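Long-range contacts in PbSGBP-B lipoprotein (Prevotella bryantii B14, PDB 6D2Y), which probably binds polysaccharide as a surface glycan-binding lipoprotein of a polysaccharide utilization locus, and carries a bound magnesium ion: residues Met330-Gly335 with Ser422-Phe427; Leu237-Trp242 with Phe278-Trp283; Leu78-Ala83 with Val108-Tyr113; Ala58-Thr63 with Asn102-Val107. All coordinates share one frame; numbering follows the deposited sequence.

Interaction 1: Met330-Gly335 with Ser422-Phe427; sequences MQIIFG and SSLNIF
Ile333, Phe427 and Leu424 give up the most surface where strands 330-335 and 423-427 run antiparallel. Leu424 sets CD1 over the centre of the Phe334 ring, 3.6 Å from the ring centroid and only 9° off its normal, a CH-pi contact. The same methyl meets Ile332 CG2 at 3.7 Å, and these two aliphatic side chains lie side by side. On the opposite face Ile333 crosses Asn425, its CD1 3.8 Å from Asn425 CB, and the same CD1 reaches Phe427 CB at 4.5 Å. Phe427 holds CG anti to the backbone N (chi1 -160°) and its ring leads off to meet Trp274 edge-to-face, so it contributes mainly CB and backbone here. Paired backbone bonds join Gln331 to Phe427 and Ile333 to Asn425. At the far end Gly335 O accepts from both Ser422 N (3.1 Å) and Ser423 N (2.9 Å), a classic beta bulge. Asn425 turns its amide away to Trp283, with OD1 taking the indole NE1. Strand 423-428 lies between 330-335 and 279-282, while 372-374 flanks 330-335; Leu313 of strand 311-318 packs on Ile332 and Phe334, joining this sheet to another in the beta sandwich.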
loop_
_atom_site.group_PDB
_atom_site.type_symbol
_atom_site.label_atom_id
_atom_site.label_comp_id
_atom_site.label_asym_id
_atom_site.label_seq_id
_atom_site.Cartn_x
_atom_site.Cartn_y
_atom_site.Cartn_z
HETATM N N MSE A 330 9.537 -13.013 -8.150
HETATM C CA MSE A 330 10.241 -11.844 -8.511
HETATM C C MSE A 330 11.064 -11.334 -7.413
HETATM O O MSE A 330 10.566 -10.746 -6.508
HETATM C CB MSE A 330 9.238 -10.774 -8.875
HETATM C CG MSE A 330 9.871 -9.521 -9.442
HETATM SE SE MSE A 330 8.787 -7.979 -9.823
HETATM C CE MSE A 330 7.845 -8.568 -11.352
ATOM N N GLN A 331 12.350 -11.499 -7.515
ATOM C CA GLN A 331 13.279 -11.029 -6.497
ATOM C C GLN A 331 13.775 -9.646 -6.903
ATOM O O GLN A 331 14.386 -9.487 -7.965
ATOM C CB GLN A 331 14.440 -12.007 -6.316
ATOM C CG GLN A 331 13.973 -13.444 -6.120
ATOM C CD GLN A 331 14.990 -14.322 -5.417
ATOM O OE1 GLN A 331 15.906 -13.830 -4.758
ATOM N NE2 GLN A 331 14.821 -15.635 -5.541
ATOM N N ILE A 332 13.483 -8.651 -6.075
ATOM C CA ILE A 332 13.914 -7.277 -6.303
ATOM C C ILE A 332 15.048 -6.999 -5.326
ATOM O O ILE A 332 14.821 -6.885 -4.116
ATOM C CB ILE A 332 12.752 -6.291 -6.130
ATOM C CG1 ILE A 332 11.562 -6.726 -6.990
ATOM C CG2 ILE A 332 13.185 -4.881 -6.490
ATOM C CD1 ILE A 332 10.257 -6.060 -6.617
ATOM N N ILE A 333 16.273 -6.899 -5.838
ATOM C CA ILE A 333 17.472 -6.852 -5.007
ATOM C C ILE A 333 18.157 -5.504 -5.191
ATOM O O ILE A 333 18.585 -5.164 -6.301
ATOM C CB ILE A 333 18.449 -7.994 -5.339
ATOM C CG1 ILE A 333 17.702 -9.310 -5.575
ATOM C CG2 ILE A 333 19.466 -8.162 -4.225
ATOM C CD1 ILE A 333 17.630 -9.711 -7.034
ATOM N N PHE A 334 18.272 -4.749 -4.103
ATOM C CA PHE A 334 19.107 -3.559 -4.060
ATOM C C PHE A 334 20.514 -3.946 -3.622
ATOM O O PHE A 334 20.706 -4.892 -2.854
ATOM C CB PHE A 334 18.533 -2.515 -3.102
ATOM C CG PHE A 334 17.447 -1.667 -3.704
ATOM C CD1 PHE A 334 17.759 -0.645 -4.583
ATOM C CD2 PHE A 334 16.116 -1.878 -3.374
ATOM C CE1 PHE A 334 16.768 0.143 -5.134
ATOM C CE2 PHE A 334 15.120 -1.092 -3.921
ATOM C CZ PHE A 334 15.445 -0.082 -4.803
ATOM N N GLY A 335 21.496 -3.206 -4.114
ATOM C CA GLY A 335 22.882 -3.533 -3.830
ATOM C C GLY A 335 23.743 -2.298 -3.722
ATOM O O GLY A 335 23.478 -1.273 -4.357
ATOM N N SER A 422 22.276 1.554 -4.325
ATOM C CA SER A 422 23.019 2.106 -5.454
ATOM C C SER A 422 22.706 1.400 -6.769
ATOM O O SER A 422 22.608 2.055 -7.814
ATOM C CB SER A 422 24.522 2.035 -5.182
ATOM O OG SER A 422 24.840 2.457 -3.867
ATOM N N SER A 423 22.560 0.075 -6.738
ATOM C CA SER A 423 22.202 -0.711 -7.909
ATOM C C SER A 423 20.930 -1.498 -7.627
ATOM O O SER A 423 20.554 -1.721 -6.473
ATOM C CB SER A 423 23.335 -1.660 -8.313
ATOM O OG SER A 423 24.524 -0.945 -8.586
ATOM N N LEU A 424 20.268 -1.924 -8.702
ATOM C CA LEU A 424 18.993 -2.617 -8.590
ATOM C C LEU A 424 18.935 -3.768 -9.580
ATOM O O LEU A 424 19.236 -3.590 -10.764
ATOM C CB LEU A 424 17.820 -1.664 -8.838
ATOM C CG LEU A 424 16.442 -2.323 -8.776
ATOM C CD1 LEU A 424 16.102 -2.695 -7.341
ATOM C CD2 LEU A 424 15.376 -1.418 -9.378
ATOM N N ASN A 425 18.541 -4.941 -9.089
ATOM C CA ASN A 425 18.278 -6.107 -9.918
ATOM C C ASN A 425 16.828 -6.535 -9.739
ATOM O O ASN A 425 16.307 -6.539 -8.619
ATOM C CB ASN A 425 19.203 -7.273 -9.557
ATOM C CG ASN A 425 20.474 -7.284 -10.374
ATOM O OD1 ASN A 425 20.902 -6.252 -10.889
ATOM N ND2 ASN A 425 21.088 -8.456 -10.499
ATOM N N ILE A 426 16.180 -6.879 -10.847
ATOM C CA ILE A 426 14.853 -7.488 -10.838
ATOM C C ILE A 426 14.981 -8.813 -11.574
ATOM O O ILE A 426 15.219 -8.835 -12.788
ATOM C CB ILE A 426 13.791 -6.590 -11.487
ATOM C CG1 ILE A 426 13.813 -5.195 -10.854
ATOM C CG2 ILE A 426 12.414 -7.229 -11.369
ATOM C CD1 ILE A 426 12.524 -4.425 -11.005
ATOM N N PHE A 427 14.829 -9.915 -10.842
ATOM C CA PHE A 427 15.089 -11.250 -11.366
ATOM C C PHE A 427 13.931 -12.165 -10.998
ATOM O O PHE A 427 13.642 -12.362 -9.813
ATOM C CB PHE A 427 16.410 -11.799 -10.817
ATOM C CG PHE A 427 16.996 -12.920 -11.632
ATOM C CD1 PHE A 427 16.380 -13.354 -12.793
ATOM C CD2 PHE A 427 18.167 -13.542 -11.231
ATOM C CE1 PHE A 427 16.919 -14.386 -13.538
ATOM C CE2 PHE A 427 18.710 -14.575 -11.972
ATOM C CZ PHE A 427 18.085 -14.998 -13.126
#

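Interaction 2: Leu237-Trp242 with Phe278-Trp283; sequences LGNSGW and FSFEYW
Ser240 and Trp283 meet through two bonds, joining the loop 237-242 to the end of strand 279-282. Ser240 OG, anti to its backbone N (chi1 -177°), donates to Trp283 O, and Ser240 O takes Trp283 N; both pairs are modelled at 2.5 Å, shorter than expected, so their exact lengths are doubtful. Ser240 N donates to Glu281 O at 3.0 Å, so the backbone of this serine makes a single bridge around Tyr282. The carboxylate of Glu281 is shared out: OE1 receives Trp242 N at 2.9 Å, nearly head-on to its C-O bond, while OE2 accepts from Ser279 OG at 2.8 Å and also pairs with His243 ND1. A water accepts from Glu281 N (2.9 Å) and lies 2.8 Å from Asn239 OD1, which Arg245 N also reaches. Around these bonds the rings close in. Gly241 CA sits over the six-membered ring of Trp283, 3.7 Å from its centroid, and Trp283 presents its CH2 edge to a face of Trp242, with planes 70° apart. Leu237 crosses Tyr282 obliquely, CD2 3.5 Å from Tyr282 OH, whose bond goes to Pro297 O. The loop is thus fastened mostly by its own main-chain donors and acceptors, and the several partners on the Glu281 carboxylate would probably favour its ionised form and fix its rotation.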
loop_
_atom_site.group_PDB
_atom_site.type_symbol
_atom_site.label_atom_id
_atom_site.label_comp_id
_atom_site.label_asym_id
_atom_site.label_seq_id
_atom_site.Cartn_x
_atom_site.Cartn_y
_atom_site.Cartn_z
ATOM N N LEU A 237 17.960 6.634 -17.461
ATOM C CA LEU A 237 18.443 5.352 -16.973
ATOM C C LEU A 237 17.663 4.201 -17.596
ATOM O O LEU A 237 16.449 4.289 -17.809
ATOM C CB LEU A 237 18.340 5.289 -15.452
ATOM C CG LEU A 237 18.986 6.437 -14.679
ATOM C CD1 LEU A 237 18.831 6.214 -13.182
ATOM C CD2 LEU A 237 20.453 6.576 -15.058
ATOM N N GLY A 238 18.374 3.117 -17.884
ATOM C CA GLY A 238 17.769 1.918 -18.424
ATOM C C GLY A 238 18.600 0.695 -18.108
ATOM O O GLY A 238 18.831 0.380 -16.938
ATOM N N ASN A 239 19.059 -0.000 -19.142
ATOM C CA ASN A 239 19.936 -1.143 -18.940
ATOM C C ASN A 239 21.311 -0.680 -18.472
ATOM O O ASN A 239 21.859 0.301 -18.980
ATOM C CB ASN A 239 20.067 -1.949 -20.230
ATOM C CG ASN A 239 18.795 -2.691 -20.586
ATOM O OD1 ASN A 239 18.222 -3.399 -19.758
ATOM N ND2 ASN A 239 18.345 -2.532 -21.827
ATOM N N SER A 240 21.861 -1.388 -17.488
ATOM C CA SER A 240 23.218 -1.135 -17.023
ATOM C C SER A 240 23.774 -2.389 -16.365
ATOM O O SER A 240 23.939 -2.440 -15.143
ATOM C CB SER A 240 23.254 0.044 -16.052
ATOM O OG SER A 240 24.585 0.334 -15.659
ATOM N N GLY A 241 24.050 -3.409 -17.169
ATOM C CA GLY A 241 24.504 -4.683 -16.654
ATOM C C GLY A 241 24.885 -5.630 -17.770
ATOM O O GLY A 241 25.365 -5.196 -18.822
ATOM N N TRP A 242 24.662 -6.926 -17.559
ATOM C CA TRP A 242 25.030 -7.933 -18.546
ATOM C C TRP A 242 23.892 -8.263 -19.504
ATOM O O TRP A 242 24.115 -8.368 -20.715
ATOM C CB TRP A 242 25.490 -9.211 -17.843
ATOM C CG TRP A 242 26.915 -9.177 -17.393
ATOM C CD1 TRP A 242 27.867 -8.265 -17.748
ATOM C CD2 TRP A 242 27.552 -10.095 -16.498
ATOM N NE1 TRP A 242 29.058 -8.562 -17.131
ATOM C CE2 TRP A 242 28.890 -9.680 -16.357
ATOM C CE3 TRP A 242 27.120 -11.230 -15.804
ATOM C CZ2 TRP A 242 29.802 -10.361 -15.553
ATOM C CZ3 TRP A 242 28.026 -11.903 -15.004
ATOM C CH2 TRP A 242 29.351 -11.467 -14.884
ATOM N N PHE A 278 14.788 -13.262 -17.809
ATOM C CA PHE A 278 13.913 -12.571 -16.869
ATOM C C PHE A 278 14.709 -11.802 -15.820
ATOM O O PHE A 278 14.361 -11.788 -14.639
ATOM C CB PHE A 278 12.959 -13.552 -16.196
ATOM C CG PHE A 278 12.448 -14.631 -17.111
ATOM C CD1 PHE A 278 11.453 -14.349 -18.033
ATOM C CD2 PHE A 278 12.937 -15.924 -17.032
ATOM C CE1 PHE A 278 10.969 -15.335 -18.877
ATOM C CE2 PHE A 278 12.456 -16.915 -17.870
ATOM C CZ PHE A 278 11.470 -16.620 -18.795
ATOM N N SER A 279 15.791 -11.155 -16.240
ATOM C CA SER A 279 16.632 -10.371 -15.344
ATOM C C SER A 279 16.801 -8.967 -15.907
ATOM O O SER A 279 17.301 -8.801 -17.024
ATOM C CB SER A 279 18.000 -11.034 -15.149
ATOM O OG SER A 279 18.860 -10.203 -14.387
ATOM N N PHE A 280 16.377 -7.966 -15.143
ATOM C CA PHE A 280 16.714 -6.576 -15.415
ATOM C C PHE A 280 17.791 -6.148 -14.428
ATOM O O PHE A 280 17.663 -6.390 -13.223
ATOM C CB PHE A 280 15.493 -5.663 -15.298
ATOM C CG PHE A 280 15.835 -4.200 -15.281
ATOM C CD1 PHE A 280 15.843 -3.491 -14.091
ATOM C CD2 PHE A 280 16.157 -3.536 -16.454
ATOM C CE1 PHE A 280 16.165 -2.143 -14.069
ATOM C CE2 PHE A 280 16.479 -2.187 -16.440
ATOM C CZ PHE A 280 16.483 -1.490 -15.246
ATOM N N GLU A 281 18.851 -5.525 -14.937
ATOM C CA GLU A 281 20.006 -5.178 -14.120
ATOM C C GLU A 281 20.408 -3.736 -14.382
ATOM O O GLU A 281 20.754 -3.382 -15.514
ATOM C CB GLU A 281 21.179 -6.124 -14.405
ATOM C CG GLU A 281 20.833 -7.606 -14.300
ATOM C CD GLU A 281 21.626 -8.475 -15.264
ATOM O OE1 GLU A 281 22.448 -7.927 -16.030
ATOM O OE2 GLU A 281 21.431 -9.710 -15.251
ATOM N N TYR A 282 20.363 -2.908 -13.340
ATOM C CA TYR A 282 20.968 -1.579 -13.364
ATOM C C TYR A 282 22.099 -1.558 -12.346
ATOM O O TYR A 282 21.854 -1.540 -11.135
ATOM C CB TYR A 282 19.958 -0.473 -13.063
ATOM C CG TYR A 282 20.615 0.893 -13.019
ATOM C CD1 TYR A 282 20.815 1.625 -14.181
ATOM C CD2 TYR A 282 21.065 1.435 -11.820
ATOM C CE1 TYR A 282 21.430 2.862 -14.152
ATOM C CE2 TYR A 282 21.683 2.672 -11.782
ATOM C CZ TYR A 282 21.861 3.381 -12.951
ATOM O OH TYR A 282 22.471 4.614 -12.919
ATOM N N TRP A 283 23.332 -1.545 -12.834
ATOM C CA TRP A 283 24.515 -1.474 -11.987
ATOM C C TRP A 283 25.126 -0.086 -12.131
ATOM O O TRP A 283 25.384 0.368 -13.250
ATOM C CB TRP A 283 25.520 -2.565 -12.359
ATOM C CG TRP A 283 24.920 -3.948 -12.369
ATOM C CD1 TRP A 283 23.791 -4.358 -11.716
ATOM C CD2 TRP A 283 25.420 -5.098 -13.063
ATOM N NE1 TRP A 283 23.558 -5.689 -11.964
ATOM C CE2 TRP A 283 24.543 -6.167 -12.786
ATOM C CE3 TRP A 283 26.523 -5.328 -13.890
ATOM C CZ2 TRP A 283 24.737 -7.445 -13.309
ATOM C CZ3 TRP A 283 26.713 -6.596 -14.407
ATOM C CH2 TRP A 283 25.824 -7.639 -14.115
HETATM O O HOH W 1 18.770 -5.272 -17.806
#

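Interaction 3: Leu78-Ala83 with Val108-Tyr113; sequences LFNDQA and VTDKMY
The side chain of Asn80 gathers the loop before strand 111-116: OD1 alone accepts from two successive backbone amides, Thr109 N at 3.1 Å and Asp110 N at 3.0 Å. The Asp110 donor lies almost on the extension of the C=O bond (C=O...N 171°), though its N-H is bent away from the line (136°), whereas the Thr109 donor is tilted from the amide plane. Asn80 ND2 donates to a water that in turn donates to Asp110 OD1 at 2.7 Å. Asp110 OD2 forms a salt bridge with Lys206. Asn80 N donates to Lys111 O, and Asn80 O meets the edge of the Tyr113 ring, 3.4 Å from CE2. Beyond this the chains pair regularly, Leu78 with Tyr113 through two backbone bonds. On the face that packs against Ile64 and Leu66 of strand 63-69, selenomethionine Met112 lies beside Phe79, its selenium 3.6 Å from Phe79 CZ, an oblique Met-aromatic contact. Asn80 and Asp81 occupy the corners of a type II' beta turn from Phe79 to Gln82, the tight reversal of a beta hairpin joining strands 74-79 and 82-83; it is docked here onto the start of strand 111-116.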
loop_
_atom_site.group_PDB
_atom_site.type_symbol
_atom_site.label_atom_id
_atom_site.label_comp_id
_atom_site.label_asym_id
_atom_site.label_seq_id
_atom_site.Cartn_x
_atom_site.Cartn_y
_atom_site.Cartn_z
ATOM N N LEU A 78 -31.193 2.376 21.661
ATOM C CA LEU A 78 -30.531 2.277 20.369
ATOM C C LEU A 78 -29.541 3.417 20.213
ATOM O O LEU A 78 -29.889 4.580 20.436
ATOM C CB LEU A 78 -31.526 2.319 19.218
ATOM C CG LEU A 78 -32.397 1.084 19.078
ATOM C CD1 LEU A 78 -33.724 1.430 19.714
ATOM C CD2 LEU A 78 -32.570 0.700 17.594
ATOM N N PHE A 79 -28.316 3.075 19.830
ATOM C CA PHE A 79 -27.334 4.041 19.360
ATOM C C PHE A 79 -27.466 4.125 17.844
ATOM O O PHE A 79 -27.145 3.163 17.136
ATOM C CB PHE A 79 -25.931 3.607 19.772
ATOM C CG PHE A 79 -25.660 3.754 21.237
ATOM C CD1 PHE A 79 -26.016 2.756 22.131
ATOM C CD2 PHE A 79 -25.043 4.892 21.722
ATOM C CE1 PHE A 79 -25.758 2.894 23.485
ATOM C CE2 PHE A 79 -24.783 5.036 23.071
ATOM C CZ PHE A 79 -25.140 4.037 23.953
ATOM N N ASN A 80 -27.950 5.266 17.349
ATOM C CA ASN A 80 -28.304 5.442 15.936
ATOM C C ASN A 80 -29.338 4.376 15.597
ATOM O O ASN A 80 -30.421 4.382 16.209
ATOM C CB ASN A 80 -27.035 5.432 15.081
ATOM C CG ASN A 80 -26.036 6.475 15.518
ATOM O OD1 ASN A 80 -26.245 7.680 15.332
ATOM N ND2 ASN A 80 -24.933 6.018 16.094
ATOM N N ASP A 81 -29.065 3.454 14.678
ATOM C CA ASP A 81 -29.989 2.381 14.342
ATOM C C ASP A 81 -29.562 1.043 14.931
ATOM O O ASP A 81 -30.114 0.004 14.556
ATOM C CB ASP A 81 -30.130 2.267 12.824
ATOM C CG ASP A 81 -28.787 2.139 12.119
ATOM O OD1 ASP A 81 -27.752 2.055 12.812
ATOM O OD2 ASP A 81 -28.766 2.130 10.871
ATOM N N GLN A 82 -28.589 1.044 15.837
ATOM C CA GLN A 82 -28.056 -0.179 16.421
ATOM C C GLN A 82 -28.617 -0.348 17.826
ATOM O O GLN A 82 -28.433 0.524 18.681
ATOM C CB GLN A 82 -26.529 -0.143 16.450
ATOM C CG GLN A 82 -25.896 0.049 15.082
ATOM C CD GLN A 82 -26.280 -1.044 14.104
ATOM O OE1 GLN A 82 -26.173 -2.232 14.408
ATOM N NE2 GLN A 82 -26.739 -0.646 12.922
ATOM N N ALA A 83 -29.292 -1.468 18.061
ATOM C CA ALA A 83 -29.861 -1.744 19.370
ATOM C C ALA A 83 -28.777 -2.211 20.331
ATOM O O ALA A 83 -27.919 -3.025 19.978
ATOM C CB ALA A 83 -30.962 -2.800 19.268
ATOM N N VAL A 108 -26.877 7.386 10.397
ATOM C CA VAL A 108 -26.326 8.016 11.591
ATOM C C VAL A 108 -27.109 9.288 11.883
ATOM O O VAL A 108 -27.310 10.128 10.997
ATOM C CB VAL A 108 -24.821 8.300 11.422
ATOM C CG1 VAL A 108 -24.540 9.069 10.139
ATOM C CG2 VAL A 108 -24.273 9.065 12.624
ATOM N N THR A 109 -27.571 9.419 13.123
ATOM C CA THR A 109 -28.278 10.614 13.552
ATOM C C THR A 109 -27.636 11.270 14.762
ATOM O O THR A 109 -28.120 12.319 15.204
ATOM C CB THR A 109 -29.749 10.296 13.862
ATOM O OG1 THR A 109 -29.831 9.152 14.722
ATOM C CG2 THR A 109 -30.513 10.018 12.575
ATOM N N ASP A 110 -26.559 10.696 15.301
ATOM C CA ASP A 110 -25.872 11.227 16.478
ATOM C C ASP A 110 -26.847 11.409 17.639
ATOM O O ASP A 110 -26.908 12.459 18.284
ATOM C CB ASP A 110 -25.147 12.534 16.153
ATOM C CG ASP A 110 -23.911 12.317 15.298
ATOM O OD1 ASP A 110 -23.430 11.166 15.211
ATOM O OD2 ASP A 110 -23.414 13.305 14.717
ATOM N N LYS A 111 -27.629 10.365 17.891
ATOM C CA LYS A 111 -28.561 10.341 19.003
ATOM C C LYS A 111 -28.625 8.932 19.568
ATOM O O LYS A 111 -28.477 7.949 18.834
ATOM C CB LYS A 111 -29.969 10.803 18.578
ATOM C CG LYS A 111 -30.038 12.268 18.161
ATOM C CD LYS A 111 -31.387 12.648 17.579
ATOM C CE LYS A 111 -31.320 14.012 16.906
ATOM N NZ LYS A 111 -30.843 15.069 17.839
HETATM N N MSE A 112 -28.823 8.844 20.877
HETATM C CA MSE A 112 -29.113 7.573 21.537
HETATM C C MSE A 112 -30.587 7.586 21.925
HETATM O O MSE A 112 -31.018 8.438 22.701
HETATM C CB MSE A 112 -28.225 7.374 22.768
HETATM C CG MSE A 112 -28.863 6.591 23.918
HETATM SE SE MSE A 112 -27.597 6.212 25.368
HETATM C CE MSE A 112 -27.850 7.811 26.401
ATOM N N TYR A 113 -31.361 6.663 21.370
ATOM C CA TYR A 113 -32.804 6.650 21.566
ATOM C C TYR A 113 -33.147 5.774 22.762
ATOM O O TYR A 113 -32.786 4.594 22.799
ATOM C CB TYR A 113 -33.517 6.157 20.308
ATOM C CG TYR A 113 -33.178 6.956 19.071
ATOM C CD1 TYR A 113 -33.901 8.090 18.725
ATOM C CD2 TYR A 113 -32.125 6.578 18.250
ATOM C CE1 TYR A 113 -33.589 8.824 17.593
ATOM C CE2 TYR A 113 -31.805 7.304 17.120
ATOM C CZ TYR A 113 -32.540 8.425 16.796
ATOM O OH TYR A 113 -32.229 9.154 15.671
HETATM O O HOH W 2 -23.116 8.606 15.887
#

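Interaction 4: Ala58-Thr63 with Asn102-Val107; sequences ASLQST and NEIPSV
A small surface contact, carried by Leu60 and Gln61 against Asn102, joins the turn after strand 57-59 to the loop that leads from strand 95-99 to strand 111-116. Leu60 points toward the loop and, with CG anti to its own carbonyl carbon (chi1 -55°), its branch is carried to the Asn102 carbonyl oxygen, to which it turns both methyls: CD1 lies 3.3 Å and CD2 3.6 Å from Asn102 O. The Leu60 and Asn102 side chains cross at about a right angle, Leu60 CB lying 3.8 Å from Asn102 ND2. Farther along, Leu60 CD2 meets Glu103 O at 3.7 Å, and its CD1 just reaches Ile104 CG1 at 4.5 Å. Leu60 and Gln61 form the corners of a type II beta turn from Ser59 to Ser62, in which Ser59 O accepts from both Ser62 N and Ser62 OG; Gln61 takes the positive-phi corner (66°). This turn reverses the chain between strand 57-59, at the rim of its sheet, and strand 63-69. From it Gln61 reaches across, extended beyond CG, to lay its amide obliquely over that of Asn102, the planes 32° apart. Gln61 NE2 comes to 2.8 Å from Asn102 OD1, but the angle is too poor for a hydrogen bond. Behind the turn, Val128 of strand 121-129 and Ile130 pack on Leu60, while Pro105 O, farther along the loop, accepts from Tyr159 OH.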
loop_
_atom_site.group_PDB
_atom_site.type_symbol
_atom_site.label_atom_id
_atom_site.label_comp_id
_atom_site.label_asym_id
_atom_site.label_seq_id
_atom_site.Cartn_x
_atom_site.Cartn_y
_atom_site.Cartn_z
ATOM N N ALA A 58 -18.407 8.249 22.240
ATOM C CA ALA A 58 -17.813 6.997 22.688
ATOM C C ALA A 58 -17.594 6.091 21.487
ATOM O O ALA A 58 -18.388 6.105 20.542
ATOM C CB ALA A 58 -18.700 6.292 23.725
ATOM N N SER A 59 -16.521 5.308 21.533
ATOM C CA SER A 59 -16.206 4.400 20.447
ATOM C C SER A 59 -17.124 3.182 20.496
ATOM O O SER A 59 -17.890 2.983 21.444
ATOM C CB SER A 59 -14.751 3.948 20.533
ATOM O OG SER A 59 -13.893 5.044 20.795
ATOM N N LEU A 60 -17.038 2.360 19.456
ATOM C CA LEU A 60 -17.753 1.093 19.456
ATOM C C LEU A 60 -17.228 0.197 20.570
ATOM O O LEU A 60 -16.035 0.206 20.885
ATOM C CB LEU A 60 -17.605 0.400 18.102
ATOM C CG LEU A 60 -18.025 1.196 16.866
ATOM C CD1 LEU A 60 -17.456 0.560 15.608
ATOM C CD2 LEU A 60 -19.544 1.301 16.783
ATOM N N GLN A 61 -18.134 -0.567 21.177
ATOM C CA GLN A 61 -17.882 -1.474 22.293
ATOM C C GLN A 61 -17.482 -0.746 23.571
ATOM O O GLN A 61 -17.148 -1.407 24.560
ATOM C CB GLN A 61 -16.808 -2.523 21.970
ATOM C CG GLN A 61 -17.339 -3.766 21.281
ATOM C CD GLN A 61 -16.280 -4.464 20.453
ATOM O OE1 GLN A 61 -15.371 -3.824 19.923
ATOM N NE2 GLN A 61 -16.390 -5.784 20.339
ATOM N N SER A 62 -17.498 0.584 23.588
ATOM C CA SER A 62 -17.180 1.313 24.806
ATOM C C SER A 62 -18.317 1.178 25.808
ATOM O O SER A 62 -19.496 1.271 25.454
ATOM C CB SER A 62 -16.926 2.788 24.500
ATOM O OG SER A 62 -15.846 2.942 23.596
ATOM N N THR A 63 -17.958 0.948 27.066
ATOM C CA THR A 63 -18.935 0.835 28.140
ATOM C C THR A 63 -19.079 2.193 28.817
ATOM O O THR A 63 -18.104 2.730 29.356
ATOM C CB THR A 63 -18.513 -0.236 29.146
ATOM O OG1 THR A 63 -18.215 -1.453 28.450
ATOM C CG2 THR A 63 -19.628 -0.498 30.142
ATOM N N ASN A 102 -21.303 -2.873 18.544
ATOM C CA ASN A 102 -20.076 -2.951 17.759
ATOM C C ASN A 102 -20.293 -2.582 16.298
ATOM O O ASN A 102 -19.348 -2.149 15.627
ATOM C CB ASN A 102 -19.481 -4.359 17.850
ATOM C CG ASN A 102 -17.989 -4.391 17.540
ATOM O OD1 ASN A 102 -17.322 -5.412 17.717
ATOM N ND2 ASN A 102 -17.457 -3.260 17.090
ATOM N N GLU A 103 -21.511 -2.736 15.786
ATOM C CA GLU A 103 -21.747 -2.576 14.359
ATOM C C GLU A 103 -21.763 -1.107 13.955
ATOM O O GLU A 103 -22.224 -0.242 14.705
ATOM C CB GLU A 103 -23.064 -3.242 13.963
ATOM C CG GLU A 103 -23.019 -4.757 14.022
ATOM C CD GLU A 103 -21.858 -5.331 13.232
ATOM O OE1 GLU A 103 -21.626 -4.873 12.092
ATOM O OE2 GLU A 103 -21.176 -6.237 13.754
ATOM N N ILE A 104 -21.251 -0.836 12.762
ATOM C CA ILE A 104 -21.274 0.522 12.208
ATOM C C ILE A 104 -22.714 0.893 11.860
ATOM O O ILE A 104 -23.415 0.096 11.214
ATOM C CB ILE A 104 -20.372 0.604 10.973
ATOM C CG1 ILE A 104 -18.910 0.785 11.385
ATOM C CG2 ILE A 104 -20.811 1.740 10.054
ATOM C CD1 ILE A 104 -17.934 0.071 10.481
ATOM N N PRO A 105 -23.199 2.065 12.261
ATOM C CA PRO A 105 -24.578 2.443 11.922
ATOM C C PRO A 105 -24.723 2.764 10.441
ATOM O O PRO A 105 -23.872 3.428 9.844
ATOM C CB PRO A 105 -24.826 3.681 12.791
ATOM C CG PRO A 105 -23.455 4.258 13.014
ATOM C CD PRO A 105 -22.527 3.079 13.091
ATOM N N SER A 106 -25.824 2.288 9.850
ATOM C CA SER A 106 -26.082 2.547 8.435
ATOM C C SER A 106 -26.683 3.931 8.217
ATOM O O SER A 106 -26.349 4.608 7.241
ATOM C CB SER A 106 -27.003 1.473 7.855
ATOM O OG SER A 106 -26.294 0.262 7.648
ATOM N N VAL A 107 -27.580 4.364 9.101
ATOM C CA VAL A 107 -28.107 5.726 9.113
ATOM C C VAL A 107 -27.704 6.345 10.448
ATOM O O VAL A 107 -28.090 5.856 11.517
ATOM C CB VAL A 107 -29.627 5.756 8.892
ATOM C CG1 VAL A 107 -30.324 4.748 9.783
ATOM C CG2 VAL A 107 -30.169 7.170 9.142
#

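Overall arrangement
The four contacts fall into two groups, on opposite sides of the chain's centre. Interactions 3 and 4 come first along the sequence, with their segments alternating, and their centres are 9 Å apart; both reach the sheet holding strands 57-59, 74-79 and 111-116, and between them Asp81 OD2 accepts from Val107 N and, weakly, from Ser106 N. Interactions 2 and 1 follow in that order, also 9 Å apart between centres, sharing the sheet in which strand 423-428 pairs with 279-282. Both lie in the probable glycan-binding domain, which also holds the magnesium site. Centres of the two groups are about 46 to 60 Å apart, in keeping with an elongated, multidomain lipoprotein.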